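Side-chain contacts in putative uncharacterized protein (Chaetomium thermophilum, PDB 5T8V), which probably acts as a cohesin loader on chromatin, the chain here being the C-terminal fragment of Scc2, built of HEAT repeats: residues 855-858 with 859-863; 819-822 with 823-827; 928-931 with 932-936; 900-903 with 904-908; 869-872 with 873-877. All coordinates share one frame; numbering follows the deposited sequence.

Along the chain the order is contact 2, contact 1, contact 5, contact 4, contact 3. Each is a local contact within one continuous stretch. They run in series, and none nests in or crosses another. Contact 2 lies on helix 808-824, and contact 1 closes the turn into helix 859-862; Phe-857 and Gln-861 pack on Val-819 and Phe-823 between them. Contact 5 closes the turn that leaves helix 866-870. Contacts 4 and 3 lie on the successive helices 900-910 and 919-935, tied by Leu-903 with Leu-935 and by Arg-907 with Ser-933. Phe-859 on Phe-902 joins contact 1 to contact 4.

Contact 1: 855-858 with 859-863; sequences SLFT and FEQLR
Thr-858 and Gln-861 meet where a loop turns into the short, weakly bonded helix 859-862 of this HEAT-repeat solenoid. The polar contacts run in both directions. Thr-858 N donates to Gln-861 OE1 at 2.9 Å, with the donor tilted 32° from the plane of the amide carbonyl. The glutamine reaches back because its CG lies between its own backbone N and carbonyl carbon (chi1 54°), while the chain beyond CG is extended. In return Thr-858 O accepts from Leu-862 N at 3.3 Å, in the carbonyl plane, and weakly from Gln-861 N. A leucine in place of Gln-861 would probably leave Thr-858 N without its side-chain acceptor and the start of the turn less firmly set.

Within 859-863 there is one salt bridge. Glu-860 OE1 lies 2.9 Å from Arg-863 NH2, but well out of the guanidinium plane. Charge alone draws the two together, and no N-H points at the oxygen. Both residues are on the exposed side.

The apolar contacts are looser. Phe-857 CB stands 4.3 Å from Leu-862 CD1. The side chains of Phe-857 and Gln-861 cross at about a right angle, with ring and amide planes 65° apart. Phe-857 also packs on Phe-849 and Ala-850 of helix 839-852. Phe-859 turns elsewhere, stacking on His-899 and meeting Phe-902 edge-to-face. Over the turn, the hydroxyl of Thr-858 lies across the glutamine chain, its OG1 3.2 Å from Gln-861 CG.

Contact 2: 819-822 with 823-827; sequences VGSM and FDLID
Val-819 and Phe-823 run next to each other in the same direction, one helical turn apart. This is the apolar pair. Val-819 CG1 comes to the edge of the phenylalanine ring, in its plane, and stands 3.4 Å from Phe-823 CE2. It is the branch anti to the valine's backbone N (chi1 173°), and that torsion carries it along the helix to the ring. Further along, a methyl meets a hydroxyl: Leu-825 CD1 lies 3.4 Å from Ser-821 OG. Ile-826 reaches back to a backbone oxygen, with CG1 3.3 Å from Met-822 O.

These residues sit near the C-terminal end of helix 808-824, in a part of the sequence related to the PDS5 cohesion proteins. Neighbouring helices pack on it. Val-819 and Met-822 touch helix 839-852, and Ser-821, Met-822 and Leu-825 touch Val-777 of helix 773-786. Phe-823 meets Gln-861 and Leu-865. An alanine at Phe-823 would probably open a gap beside Gln-861 and Leu-865 and leave Val-819 CG1 without the ring edge it rests on.

The backbone bonds follow the helix. Phe-823 N donates to Val-819 O at 2.9 Å and Asp-824 N to Gly-820 O. Leu-825 N bonds to Ser-821 O at 2.7 Å and only weakly to Met-822 O. Further on, Phe-823 O takes two donors, Asp-827 N at 2.9 Å and Ile-826 N at 3.0 Å.

Contact 3: 928-931 with 932-936; sequences CLWI and ISTLL
Thr-934 and Trp-930 form a CH-pi contact one turn apart on helix 919-935 of the HEAT-repeat solenoid. From its CB, Thr-934 faces back along the helix, with Ile-931 O at 3.5 Å. The two branches then part. OG1 lies between the backbone N and the carbonyl carbon (chi1 58°). There OG1 donates to Ile-931 O at 2.5 Å, a doubtfully short length, in the carbonyl plane and on a lone pair. That oxygen also accepts Leu-935 N. In this rotation, probably held by the hydroxyl bond, CG2 lies the other way. The methyl settles over one face of the indole, 3.7 Å from the centre of the six-membered ring of Trp-930 and 21° off its normal. CG2 also lies 3.3 Å from Trp-930 O.

Ser-933 uses its hydroxyl differently. OG donates to Leu-929 O at 3.1 Å, one turn back, from above the carbonyl plane, and is also bonded to Arg-907 NH1 of helix 900-910. Ile-932 and Leu-935 pack on Leu-903 of that helix, and Trp-930 touches Leu-942. Beside the threonine, the side chains of Ile-931 and Leu-935 cross obliquely, CG2 of Ile-931 lying 3.3 Å from Leu-935 CD1.

Contact 4: 900-903 with 904-908; sequences AQFL and TDVRK
Ala-900 O is gripped twice by Thr-904. The backbone Thr-904 N donates at 2.9 Å and almost straight, with an N-H...O angle of 177°. The hydroxyl Thr-904 OG1 adds a longer bond to Ala-900 O at 3.2 Å, from above the carbonyl plane. Both belong to the first turn of helix 900-910.

On the next positions a side-chain pair spans one turn. Gln-901 NE2 donates to Asp-905 OD1 at 2.8 Å, and weakly to OD2. The glutamine chain is bent at chi2 (63°), which brings its amide back to the acid. Asp-905 OD1 lies in the amide plane, while the NE2 group comes from above the carboxylate plane.

Phe-902 and Val-906 make the apolar pair. Val-906 CG2 lies over one face of the ring, 3.9 Å from the ring centre of Phe-902 and 16° off the normal. Arg-866 of helix 866-870 touches Phe-902, Asp-905 and Val-906. Leu-903 packs on helix 919-935, and Arg-907 NH2 bonds to Thr-938 OG1.

The glutamine is neutral, so it probably steadies the carboxylate without offsetting its charge; nearby Arg-866 may supply some of that balance.

Contact 5: 869-872 with 873-877; sequences IASI and GTSED
Ser-871 and Ser-875 meet across a tight turn where the chain leaves helix 866-870, between two helical stretches of the HEAT-repeat solenoid. The compact part is mostly backbone. Ser-871 O accepts from Ser-875 N at 2.8 Å and from Thr-874 N at 3.3 Å, though the position of this oxygen is less sure in the model. Within 869-872, Ile-872 N donates to Ile-869 O at 3.1 Å. The side chains of the two serines only brush, with Ser-871 OG 4.0 Å from Ser-875 CB. That hydroxyl is turned back to the helix: OG lies between its backbone N and carbonyl carbon (chi1 59°) and bonds to Tyr-868 O. Ile-872 is the buried residue of the turn. Its CB points away from 873-877 overall, though it touches Gly-873 N at 3.3 Å. The side chain packs on Ser-881 and Val-885 of helix 878-891 and on Leu-910.

The other side is loose. Thr-874 and Ala-870 are exposed and barely touch across the turn. Gly-873 has helical backbone angles and a CB would fit, so the contact does not explain the glycine. Asp-877 stands at the N-cap position of helix 878-891, but its side chain makes no capping bond. Its OD1 forms a salt bridge with Arg-840 instead.

The turn is thus probably held by main-chain bonds and one apolar residue, and the side chains add little polar chemistry.

Contact 1: 855-858 with 859-863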
loop_
_atom_site.group_PDB
_atom_site.type_symbol
_atom_site.label_atom_id
_atom_site.label_comp_id
_atom_site.label_asym_id
_atom_site.label_seq_id
_atom_site.Cartn_x
_atom_site.Cartn_y
_atom_site.Cartn_z
ATOM N N SER A 855 -20.566 -43.635 6.436
ATOM C CA SER A 855 -20.009 -44.411 7.539
ATOM C C SER A 855 -20.129 -43.691 8.876
ATOM O O SER A 855 -20.105 -44.345 9.924
ATOM C CB SER A 855 -18.539 -44.728 7.259
ATOM O OG SER A 855 -17.909 -45.268 8.406
ATOM N N LEU A 856 -20.258 -42.363 8.865
ATOM C CA LEU A 856 -20.284 -41.593 10.101
ATOM C C LEU A 856 -21.605 -41.723 10.848
ATOM O O LEU A 856 -21.668 -41.372 12.030
ATOM C CB LEU A 856 -20.010 -40.120 9.794
ATOM C CG LEU A 856 -18.685 -39.842 9.081
ATOM C CD1 LEU A 856 -18.736 -38.516 8.344
ATOM C CD2 LEU A 856 -17.538 -39.853 10.075
ATOM N N PHE A 857 -22.651 -42.218 10.194
ATOM C CA PHE A 857 -23.979 -42.277 10.783
ATOM C C PHE A 857 -24.239 -43.650 11.389
ATOM O O PHE A 857 -23.658 -44.655 10.973
ATOM C CB PHE A 857 -25.049 -41.956 9.736
ATOM C CG PHE A 857 -25.000 -40.538 9.234
ATOM C CD1 PHE A 857 -24.001 -40.130 8.365
ATOM C CD2 PHE A 857 -25.954 -39.615 9.627
ATOM C CE1 PHE A 857 -23.952 -38.828 7.905
ATOM C CE2 PHE A 857 -25.909 -38.312 9.168
ATOM C CZ PHE A 857 -24.908 -37.919 8.306
ATOM N N THR A 858 -25.127 -43.681 12.382
ATOM C CA THR A 858 -25.517 -44.909 13.056
ATOM C C THR A 858 -27.031 -45.074 12.990
ATOM O O THR A 858 -27.774 -44.114 12.767
ATOM C CB THR A 858 -25.056 -44.919 14.521
ATOM O OG1 THR A 858 -25.768 -43.919 15.261
ATOM C CG2 THR A 858 -23.563 -44.644 14.617
ATOM N N PHE A 859 -27.482 -46.315 13.190
ATOM C CA PHE A 859 -28.910 -46.606 13.111
ATOM C C PHE A 859 -29.691 -45.853 14.181
ATOM O O PHE A 859 -30.780 -45.331 13.913
ATOM C CB PHE A 859 -29.144 -48.112 13.243
ATOM C CG PHE A 859 -30.588 -48.490 13.423
ATOM C CD1 PHE A 859 -31.406 -48.698 12.325
ATOM C CD2 PHE A 859 -31.127 -48.642 14.691
ATOM C CE1 PHE A 859 -32.735 -49.048 12.488
ATOM C CE2 PHE A 859 -32.454 -48.989 14.860
ATOM C CZ PHE A 859 -33.259 -49.194 13.757
ATOM N N GLU A 860 -29.152 -45.789 15.401
ATOM C CA GLU A 860 -29.888 -45.176 16.503
ATOM C C GLU A 860 -30.281 -43.740 16.181
ATOM O O GLU A 860 -31.357 -43.281 16.579
ATOM C CB GLU A 860 -29.052 -45.225 17.783
ATOM C CG GLU A 860 -28.835 -46.628 18.331
ATOM C CD GLU A 860 -30.119 -47.269 18.828
ATOM O OE1 GLU A 860 -31.166 -46.588 18.830
ATOM O OE2 GLU A 860 -30.081 -48.455 19.218
ATOM N N GLN A 861 -29.424 -43.016 15.466
ATOM C CA GLN A 861 -29.716 -41.633 15.115
ATOM C C GLN A 861 -30.522 -41.503 13.829
ATOM O O GLN A 861 -31.044 -40.418 13.553
ATOM C CB GLN A 861 -28.418 -40.826 15.013
ATOM C CG GLN A 861 -27.355 -41.394 14.080
ATOM C CD GLN A 861 -26.003 -40.694 14.193
ATOM O OE1 GLN A 861 -25.131 -40.907 13.357
ATOM N NE2 GLN A 861 -25.815 -39.873 15.225
ATOM N N LEU A 862 -30.642 -42.575 13.043
ATOM C CA LEU A 862 -31.673 -42.614 12.013
ATOM C C LEU A 862 -33.055 -42.813 12.618
ATOM O O LEU A 862 -34.054 -42.445 11.991
ATOM C CB LEU A 862 -31.385 -43.727 11.006
ATOM C CG LEU A 862 -30.587 -43.306 9.772
ATOM C CD1 LEU A 862 -29.245 -42.710 10.169
ATOM C CD2 LEU A 862 -30.401 -44.490 8.838
ATOM N N ARG A 863 -33.127 -43.384 13.822
ATOM C CA ARG A 863 -34.396 -43.524 14.520
ATOM C C ARG A 863 -34.906 -42.192 15.052
ATOM O O ARG A 863 -36.114 -42.047 15.270
ATOM C CB ARG A 863 -34.244 -44.526 15.665
ATOM C CG ARG A 863 -35.538 -44.882 16.378
ATOM C CD ARG A 863 -35.276 -45.818 17.547
ATOM N NE ARG A 863 -34.424 -45.199 18.559
ATOM C CZ ARG A 863 -33.926 -45.836 19.615
ATOM N NH1 ARG A 863 -34.186 -47.123 19.805
ATOM N NH2 ARG A 863 -33.161 -45.185 20.481
#

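Contact 2: 819-822 with 823-827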
loop_
_atom_site.group_PDB
_atom_site.type_symbol
_atom_site.label_atom_id
_atom_site.label_comp_id
_atom_site.label_asym_id
_atom_site.label_seq_id
_atom_site.Cartn_x
_atom_site.Cartn_y
_atom_site.Cartn_z
ATOM N N VAL A 819 -21.240 -35.111 13.512
ATOM C CA VAL A 819 -22.555 -35.637 13.149
ATOM C C VAL A 819 -23.325 -36.033 14.403
ATOM O O VAL A 819 -24.478 -35.628 14.606
ATOM C CB VAL A 819 -22.402 -36.827 12.182
ATOM C CG1 VAL A 819 -23.748 -37.498 11.913
ATOM C CG2 VAL A 819 -21.763 -36.368 10.875
ATOM N N GLY A 820 -22.691 -36.830 15.263
ATOM C CA GLY A 820 -23.332 -37.236 16.501
ATOM C C GLY A 820 -23.808 -36.063 17.330
ATOM O O GLY A 820 -24.829 -36.155 18.017
ATOM N N SER A 821 -23.079 -34.946 17.286
ATOM C CA SER A 821 -23.548 -33.737 17.953
ATOM C C SER A 821 -24.795 -33.192 17.267
ATOM O O SER A 821 -25.814 -32.943 17.919
ATOM C CB SER A 821 -22.440 -32.686 17.975
ATOM O OG SER A 821 -22.861 -31.519 18.660
ATOM N N MET A 822 -24.734 -33.019 15.943
ATOM C CA MET A 822 -25.887 -32.510 15.205
ATOM C C MET A 822 -27.147 -33.291 15.555
ATOM O O MET A 822 -28.214 -32.702 15.761
ATOM C CB MET A 822 -25.626 -32.578 13.700
ATOM C CG MET A 822 -24.267 -32.065 13.271
ATOM S SD MET A 822 -24.234 -31.473 11.573
ATOM C CE MET A 822 -22.477 -31.216 11.338
ATOM N N PHE A 823 -27.044 -34.621 15.629
ATOM C CA PHE A 823 -28.186 -35.410 16.078
ATOM C C PHE A 823 -28.472 -35.178 17.554
ATOM O O PHE A 823 -29.637 -35.204 17.970
ATOM C CB PHE A 823 -27.947 -36.895 15.814
ATOM C CG PHE A 823 -28.100 -37.286 14.374
ATOM C CD1 PHE A 823 -29.359 -37.423 13.812
ATOM C CD2 PHE A 823 -26.989 -37.526 13.585
ATOM C CE1 PHE A 823 -29.505 -37.787 12.487
ATOM C CE2 PHE A 823 -27.129 -37.890 12.262
ATOM C CZ PHE A 823 -28.388 -38.021 11.711
ATOM N N ASP A 824 -27.431 -34.954 18.360
ATOM C CA ASP A 824 -27.641 -34.643 19.768
ATOM C C ASP A 824 -28.362 -33.312 19.939
ATOM O O ASP A 824 -29.044 -33.103 20.948
ATOM C CB ASP A 824 -26.299 -34.625 20.505
ATOM C CG ASP A 824 -26.456 -34.430 21.999
ATOM O OD1 ASP A 824 -27.492 -34.857 22.551
ATOM O OD2 ASP A 824 -25.540 -33.851 22.622
ATOM N N LEU A 825 -28.226 -32.407 18.968
ATOM C CA LEU A 825 -28.962 -31.150 18.981
ATOM C C LEU A 825 -30.409 -31.308 18.534
ATOM O O LEU A 825 -31.172 -30.339 18.610
ATOM C CB LEU A 825 -28.263 -30.121 18.087
ATOM C CG LEU A 825 -27.116 -29.323 18.715
ATOM C CD1 LEU A 825 -25.990 -30.229 19.193
ATOM C CD2 LEU A 825 -26.585 -28.300 17.722
ATOM N N ILE A 826 -30.801 -32.493 18.071
ATOM C CA ILE A 826 -32.168 -32.739 17.630
ATOM C C ILE A 826 -32.899 -33.725 18.534
ATOM O O ILE A 826 -34.140 -33.716 18.551
ATOM C CB ILE A 826 -32.199 -33.236 16.169
ATOM C CG1 ILE A 826 -31.403 -32.292 15.261
ATOM C CG2 ILE A 826 -33.637 -33.339 15.664
ATOM C CD1 ILE A 826 -31.108 -32.865 13.890
ATOM N N ASP A 827 -32.181 -34.565 19.287
ATOM C CA ASP A 827 -32.834 -35.526 20.169
ATOM C C ASP A 827 -33.814 -34.840 21.112
ATOM O O ASP A 827 -34.808 -35.448 21.527
ATOM C CB ASP A 827 -31.781 -36.298 20.968
ATOM C CG ASP A 827 -32.313 -37.606 21.531
ATOM O OD1 ASP A 827 -33.541 -37.720 21.732
ATOM O OD2 ASP A 827 -31.499 -38.523 21.772
#

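Contact 3: 928-931 with 932-936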
loop_
_atom_site.group_PDB
_atom_site.type_symbol
_atom_site.label_atom_id
_atom_site.label_comp_id
_atom_site.label_asym_id
_atom_site.label_seq_id
_atom_site.Cartn_x
_atom_site.Cartn_y
_atom_site.Cartn_z
ATOM N N CYS A 928 -35.337 -43.625 -2.341
ATOM C CA CYS A 928 -35.339 -44.285 -1.041
ATOM C C CYS A 928 -36.191 -45.548 -1.066
ATOM O O CYS A 928 -35.804 -46.579 -0.500
ATOM C CB CYS A 928 -35.838 -43.315 0.030
ATOM S SG CYS A 928 -35.550 -43.861 1.724
ATOM N N LEU A 929 -37.354 -45.492 -1.719
ATOM C CA LEU A 929 -38.193 -46.680 -1.849
ATOM C C LEU A 929 -37.433 -47.812 -2.530
ATOM O O LEU A 929 -37.401 -48.943 -2.032
ATOM C CB LEU A 929 -39.464 -46.346 -2.631
ATOM C CG LEU A 929 -40.541 -45.523 -1.921
ATOM C CD1 LEU A 929 -41.641 -45.141 -2.903
ATOM C CD2 LEU A 929 -41.124 -46.289 -0.739
ATOM N N TRP A 930 -36.820 -47.525 -3.681
ATOM C CA TRP A 930 -36.046 -48.551 -4.373
ATOM C C TRP A 930 -34.981 -49.140 -3.459
ATOM O O TRP A 930 -34.823 -50.365 -3.379
ATOM C CB TRP A 930 -35.411 -47.962 -5.632
ATOM C CG TRP A 930 -34.462 -48.900 -6.334
ATOM C CD1 TRP A 930 -33.138 -48.685 -6.582
ATOM C CD2 TRP A 930 -34.763 -50.198 -6.871
ATOM N NE1 TRP A 930 -32.597 -49.760 -7.242
ATOM C CE2 TRP A 930 -33.572 -50.702 -7.431
ATOM C CE3 TRP A 930 -35.921 -50.979 -6.932
ATOM C CZ2 TRP A 930 -33.506 -51.952 -8.045
ATOM C CZ3 TRP A 930 -35.854 -52.218 -7.545
ATOM C CH2 TRP A 930 -34.655 -52.692 -8.092
ATOM N N ILE A 931 -34.238 -48.281 -2.757
ATOM C CA ILE A 931 -33.204 -48.763 -1.841
ATOM C C ILE A 931 -33.805 -49.727 -0.825
ATOM O O ILE A 931 -33.391 -50.890 -0.722
ATOM C CB ILE A 931 -32.509 -47.577 -1.149
ATOM C CG1 ILE A 931 -31.778 -46.703 -2.176
ATOM C CG2 ILE A 931 -31.550 -48.060 -0.068
ATOM C CD1 ILE A 931 -30.627 -47.387 -2.891
ATOM N N ILE A 932 -34.790 -49.254 -0.055
ATOM C CA ILE A 932 -35.467 -50.114 0.914
ATOM C C ILE A 932 -35.811 -51.456 0.285
ATOM O O ILE A 932 -35.611 -52.516 0.890
ATOM C CB ILE A 932 -36.731 -49.421 1.458
ATOM C CG1 ILE A 932 -36.382 -48.123 2.196
ATOM C CG2 ILE A 932 -37.513 -50.370 2.369
ATOM C CD1 ILE A 932 -35.768 -48.317 3.563
ATOM N N SER A 933 -36.339 -51.431 -0.941
ATOM C CA SER A 933 -36.761 -52.669 -1.584
ATOM C C SER A 933 -35.576 -53.570 -1.909
ATOM O O SER A 933 -35.710 -54.798 -1.875
ATOM C CB SER A 933 -37.556 -52.352 -2.849
ATOM O OG SER A 933 -38.750 -51.658 -2.530
ATOM N N THR A 934 -34.413 -52.993 -2.220
ATOM C CA THR A 934 -33.242 -53.820 -2.492
ATOM C C THR A 934 -32.694 -54.435 -1.211
ATOM O O THR A 934 -32.310 -55.610 -1.197
ATOM C CB THR A 934 -32.156 -53.007 -3.198
ATOM O OG1 THR A 934 -31.786 -51.884 -2.389
ATOM C CG2 THR A 934 -32.645 -52.523 -4.558
ATOM N N LEU A 935 -32.647 -53.662 -0.124
ATOM C CA LEU A 935 -32.230 -54.233 1.154
ATOM C C LEU A 935 -33.175 -55.351 1.577
ATOM O O LEU A 935 -32.735 -56.446 1.945
ATOM C CB LEU A 935 -32.158 -53.147 2.227
ATOM C CG LEU A 935 -30.905 -52.269 2.175
ATOM C CD1 LEU A 935 -31.237 -50.896 1.637
ATOM C CD2 LEU A 935 -30.259 -52.166 3.546
ATOM N N LEU A 936 -34.479 -55.090 1.539
ATOM C CA LEU A 936 -35.455 -56.157 1.680
ATOM C C LEU A 936 -35.419 -57.056 0.445
ATOM O O LEU A 936 -34.748 -56.773 -0.550
ATOM C CB LEU A 936 -36.860 -55.585 1.876
ATOM C CG LEU A 936 -37.121 -54.744 3.127
ATOM C CD1 LEU A 936 -38.546 -54.202 3.112
ATOM C CD2 LEU A 936 -36.872 -55.545 4.395
#

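Contact 4: 900-903 with 904-908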
loop_
_atom_site.group_PDB
_atom_site.type_symbol
_atom_site.label_atom_id
_atom_site.label_comp_id
_atom_site.label_asym_id
_atom_site.label_seq_id
_atom_site.Cartn_x
_atom_site.Cartn_y
_atom_site.Cartn_z
ATOM N N ALA A 900 -34.886 -55.475 9.486
ATOM C CA ALA A 900 -35.967 -55.792 8.557
ATOM C C ALA A 900 -37.231 -54.995 8.864
ATOM O O ALA A 900 -37.746 -54.263 8.010
ATOM C CB ALA A 900 -36.256 -57.294 8.600
ATOM N N GLN A 901 -37.755 -55.137 10.084
ATOM C CA GLN A 901 -39.014 -54.481 10.420
ATOM C C GLN A 901 -38.918 -52.970 10.253
ATOM O O GLN A 901 -39.895 -52.327 9.851
ATOM C CB GLN A 901 -39.427 -54.836 11.850
ATOM C CG GLN A 901 -40.844 -54.410 12.212
ATOM C CD GLN A 901 -41.901 -55.110 11.375
ATOM O OE1 GLN A 901 -41.896 -56.335 11.246
ATOM N NE2 GLN A 901 -42.811 -54.332 10.798
ATOM N N PHE A 902 -37.754 -52.387 10.545
ATOM C CA PHE A 902 -37.570 -50.954 10.339
ATOM C C PHE A 902 -37.771 -50.588 8.873
ATOM O O PHE A 902 -38.567 -49.701 8.544
ATOM C CB PHE A 902 -36.181 -50.534 10.816
ATOM C CG PHE A 902 -35.898 -49.068 10.648
ATOM C CD1 PHE A 902 -36.302 -48.157 11.608
ATOM C CD2 PHE A 902 -35.220 -48.604 9.533
ATOM C CE1 PHE A 902 -36.041 -46.808 11.456
ATOM C CE2 PHE A 902 -34.955 -47.258 9.377
ATOM C CZ PHE A 902 -35.366 -46.359 10.339
ATOM N N LEU A 903 -37.053 -51.266 7.975
ATOM C CA LEU A 903 -37.214 -51.017 6.546
ATOM C C LEU A 903 -38.672 -51.165 6.123
ATOM O O LEU A 903 -39.242 -50.271 5.486
ATOM C CB LEU A 903 -36.325 -51.975 5.749
ATOM C CG LEU A 903 -34.851 -51.588 5.586
ATOM C CD1 LEU A 903 -34.196 -51.271 6.918
ATOM C CD2 LEU A 903 -34.100 -52.705 4.884
ATOM N N THR A 904 -39.291 -52.296 6.473
ATOM C CA THR A 904 -40.677 -52.542 6.087
ATOM C C THR A 904 -41.583 -51.396 6.529
ATOM O O THR A 904 -42.335 -50.831 5.724
ATOM C CB THR A 904 -41.151 -53.869 6.685
ATOM O OG1 THR A 904 -40.323 -54.935 6.202
ATOM C CG2 THR A 904 -42.600 -54.154 6.312
ATOM N N ASP A 905 -41.521 -51.039 7.814
ATOM C CA ASP A 905 -42.359 -49.962 8.328
ATOM C C ASP A 905 -42.104 -48.663 7.573
ATOM O O ASP A 905 -43.045 -47.975 7.163
ATOM C CB ASP A 905 -42.106 -49.768 9.823
ATOM C CG ASP A 905 -42.537 -50.963 10.647
ATOM O OD1 ASP A 905 -43.503 -51.650 10.247
ATOM O OD2 ASP A 905 -41.910 -51.218 11.697
ATOM N N VAL A 906 -40.831 -48.311 7.383
ATOM C CA VAL A 906 -40.499 -47.073 6.681
ATOM C C VAL A 906 -41.146 -47.056 5.304
ATOM O O VAL A 906 -41.748 -46.057 4.895
ATOM C CB VAL A 906 -38.972 -46.896 6.594
ATOM C CG1 VAL A 906 -38.607 -45.762 5.634
ATOM C CG2 VAL A 906 -38.398 -46.613 7.974
ATOM N N ARG A 907 -41.039 -48.163 4.565
ATOM C CA ARG A 907 -41.649 -48.212 3.240
ATOM C C ARG A 907 -43.160 -48.042 3.323
ATOM O O ARG A 907 -43.748 -47.282 2.544
ATOM C CB ARG A 907 -41.305 -49.522 2.535
ATOM C CG ARG A 907 -41.962 -49.656 1.169
ATOM C CD ARG A 907 -41.349 -50.779 0.349
ATOM N NE ARG A 907 -41.552 -52.084 0.965
ATOM C CZ ARG A 907 -41.109 -53.229 0.456
ATOM N NH1 ARG A 907 -40.430 -53.238 -0.685
ATOM N NH2 ARG A 907 -41.344 -54.369 1.091
ATOM N N LYS A 908 -43.808 -48.737 4.262
ATOM C CA LYS A 908 -45.260 -48.630 4.370
ATOM C C LYS A 908 -45.698 -47.212 4.720
ATOM O O LYS A 908 -46.772 -46.775 4.293
ATOM C CB LYS A 908 -45.790 -49.624 5.404
ATOM C CG LYS A 908 -46.006 -51.030 4.852
ATOM C CD LYS A 908 -46.859 -51.876 5.790
ATOM C CE LYS A 908 -46.062 -53.000 6.431
ATOM N NZ LYS A 908 -45.833 -54.140 5.496
#

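Contact 5: 869-872 with 873-877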
loop_
_atom_site.group_PDB
_atom_site.type_symbol
_atom_site.label_atom_id
_atom_site.label_comp_id
_atom_site.label_asym_id
_atom_site.label_seq_id
_atom_site.Cartn_x
_atom_site.Cartn_y
_atom_site.Cartn_z
ATOM N N ILE A 869 -40.361 -38.878 8.878
ATOM C CA ILE A 869 -40.834 -39.659 7.740
ATOM C C ILE A 869 -42.351 -39.789 7.773
ATOM O O ILE A 869 -43.021 -39.666 6.741
ATOM C CB ILE A 869 -40.151 -41.042 7.715
ATOM C CG1 ILE A 869 -38.671 -40.914 7.345
ATOM C CG2 ILE A 869 -40.841 -41.980 6.722
ATOM C CD1 ILE A 869 -37.765 -40.609 8.512
ATOM N N ALA A 870 -42.917 -40.047 8.954
ATOM C CA ALA A 870 -44.358 -40.248 9.054
ATOM C C ALA A 870 -45.130 -38.999 8.647
ATOM O O ALA A 870 -46.251 -39.103 8.135
ATOM C CB ALA A 870 -44.732 -40.659 10.477
ATOM N N SER A 871 -44.553 -37.819 8.857
ATOM C CA SER A 871 -45.228 -36.563 8.562
ATOM C C SER A 871 -44.948 -36.046 7.156
ATOM O O SER A 871 -45.444 -34.972 6.801
ATOM C CB SER A 871 -44.823 -35.498 9.587
ATOM O OG SER A 871 -43.422 -35.283 9.578
ATOM N N ILE A 872 -44.172 -36.774 6.348
ATOM C CA ILE A 872 -43.898 -36.327 4.984
ATOM C C ILE A 872 -45.194 -36.121 4.214
ATOM O O ILE A 872 -45.265 -35.273 3.316
ATOM C CB ILE A 872 -42.973 -37.335 4.269
ATOM C CG1 ILE A 872 -41.553 -37.243 4.833
ATOM C CG2 ILE A 872 -42.953 -37.088 2.754
ATOM C CD1 ILE A 872 -40.611 -38.324 4.342
ATOM N N GLY A 873 -46.238 -36.880 4.553
ATOM C CA GLY A 873 -47.463 -36.839 3.772
ATOM C C GLY A 873 -48.080 -35.457 3.673
ATOM O O GLY A 873 -48.674 -35.115 2.646
ATOM N N THR A 874 -47.949 -34.647 4.723
ATOM C CA THR A 874 -48.617 -33.349 4.754
ATOM C C THR A 874 -47.689 -32.238 5.227
ATOM O O THR A 874 -47.886 -31.073 4.863
ATOM C CB THR A 874 -49.853 -33.415 5.653
ATOM O OG1 THR A 874 -50.703 -34.484 5.221
ATOM C CG2 THR A 874 -50.630 -32.098 5.602
ATOM N N SER A 875 -46.688 -32.576 6.042
ATOM C CA SER A 875 -45.742 -31.579 6.531
ATOM C C SER A 875 -45.265 -30.708 5.376
ATOM O O SER A 875 -44.555 -31.182 4.483
ATOM C CB SER A 875 -44.554 -32.249 7.226
ATOM O OG SER A 875 -43.605 -31.286 7.656
ATOM N N GLU A 876 -45.664 -29.435 5.382
ATOM C CA GLU A 876 -45.400 -28.570 4.238
ATOM C C GLU A 876 -43.918 -28.247 4.103
ATOM O O GLU A 876 -43.436 -28.030 2.986
ATOM C CB GLU A 876 -46.220 -27.285 4.358
ATOM C CG GLU A 876 -46.491 -26.589 3.029
ATOM C CD GLU A 876 -45.269 -25.884 2.467
ATOM O OE1 GLU A 876 -44.385 -25.497 3.260
ATOM O OE2 GLU A 876 -45.194 -25.721 1.231
ATOM N N ASP A 877 -43.181 -28.208 5.212
ATOM C CA ASP A 877 -41.751 -27.938 5.146
ATOM C C ASP A 877 -41.057 -29.025 4.336
ATOM O O ASP A 877 -40.768 -30.107 4.855
ATOM C CB ASP A 877 -41.151 -27.844 6.550
ATOM C CG ASP A 877 -39.725 -27.325 6.539
ATOM O OD1 ASP A 877 -39.353 -26.621 5.576
ATOM O OD2 ASP A 877 -38.978 -27.618 7.496
#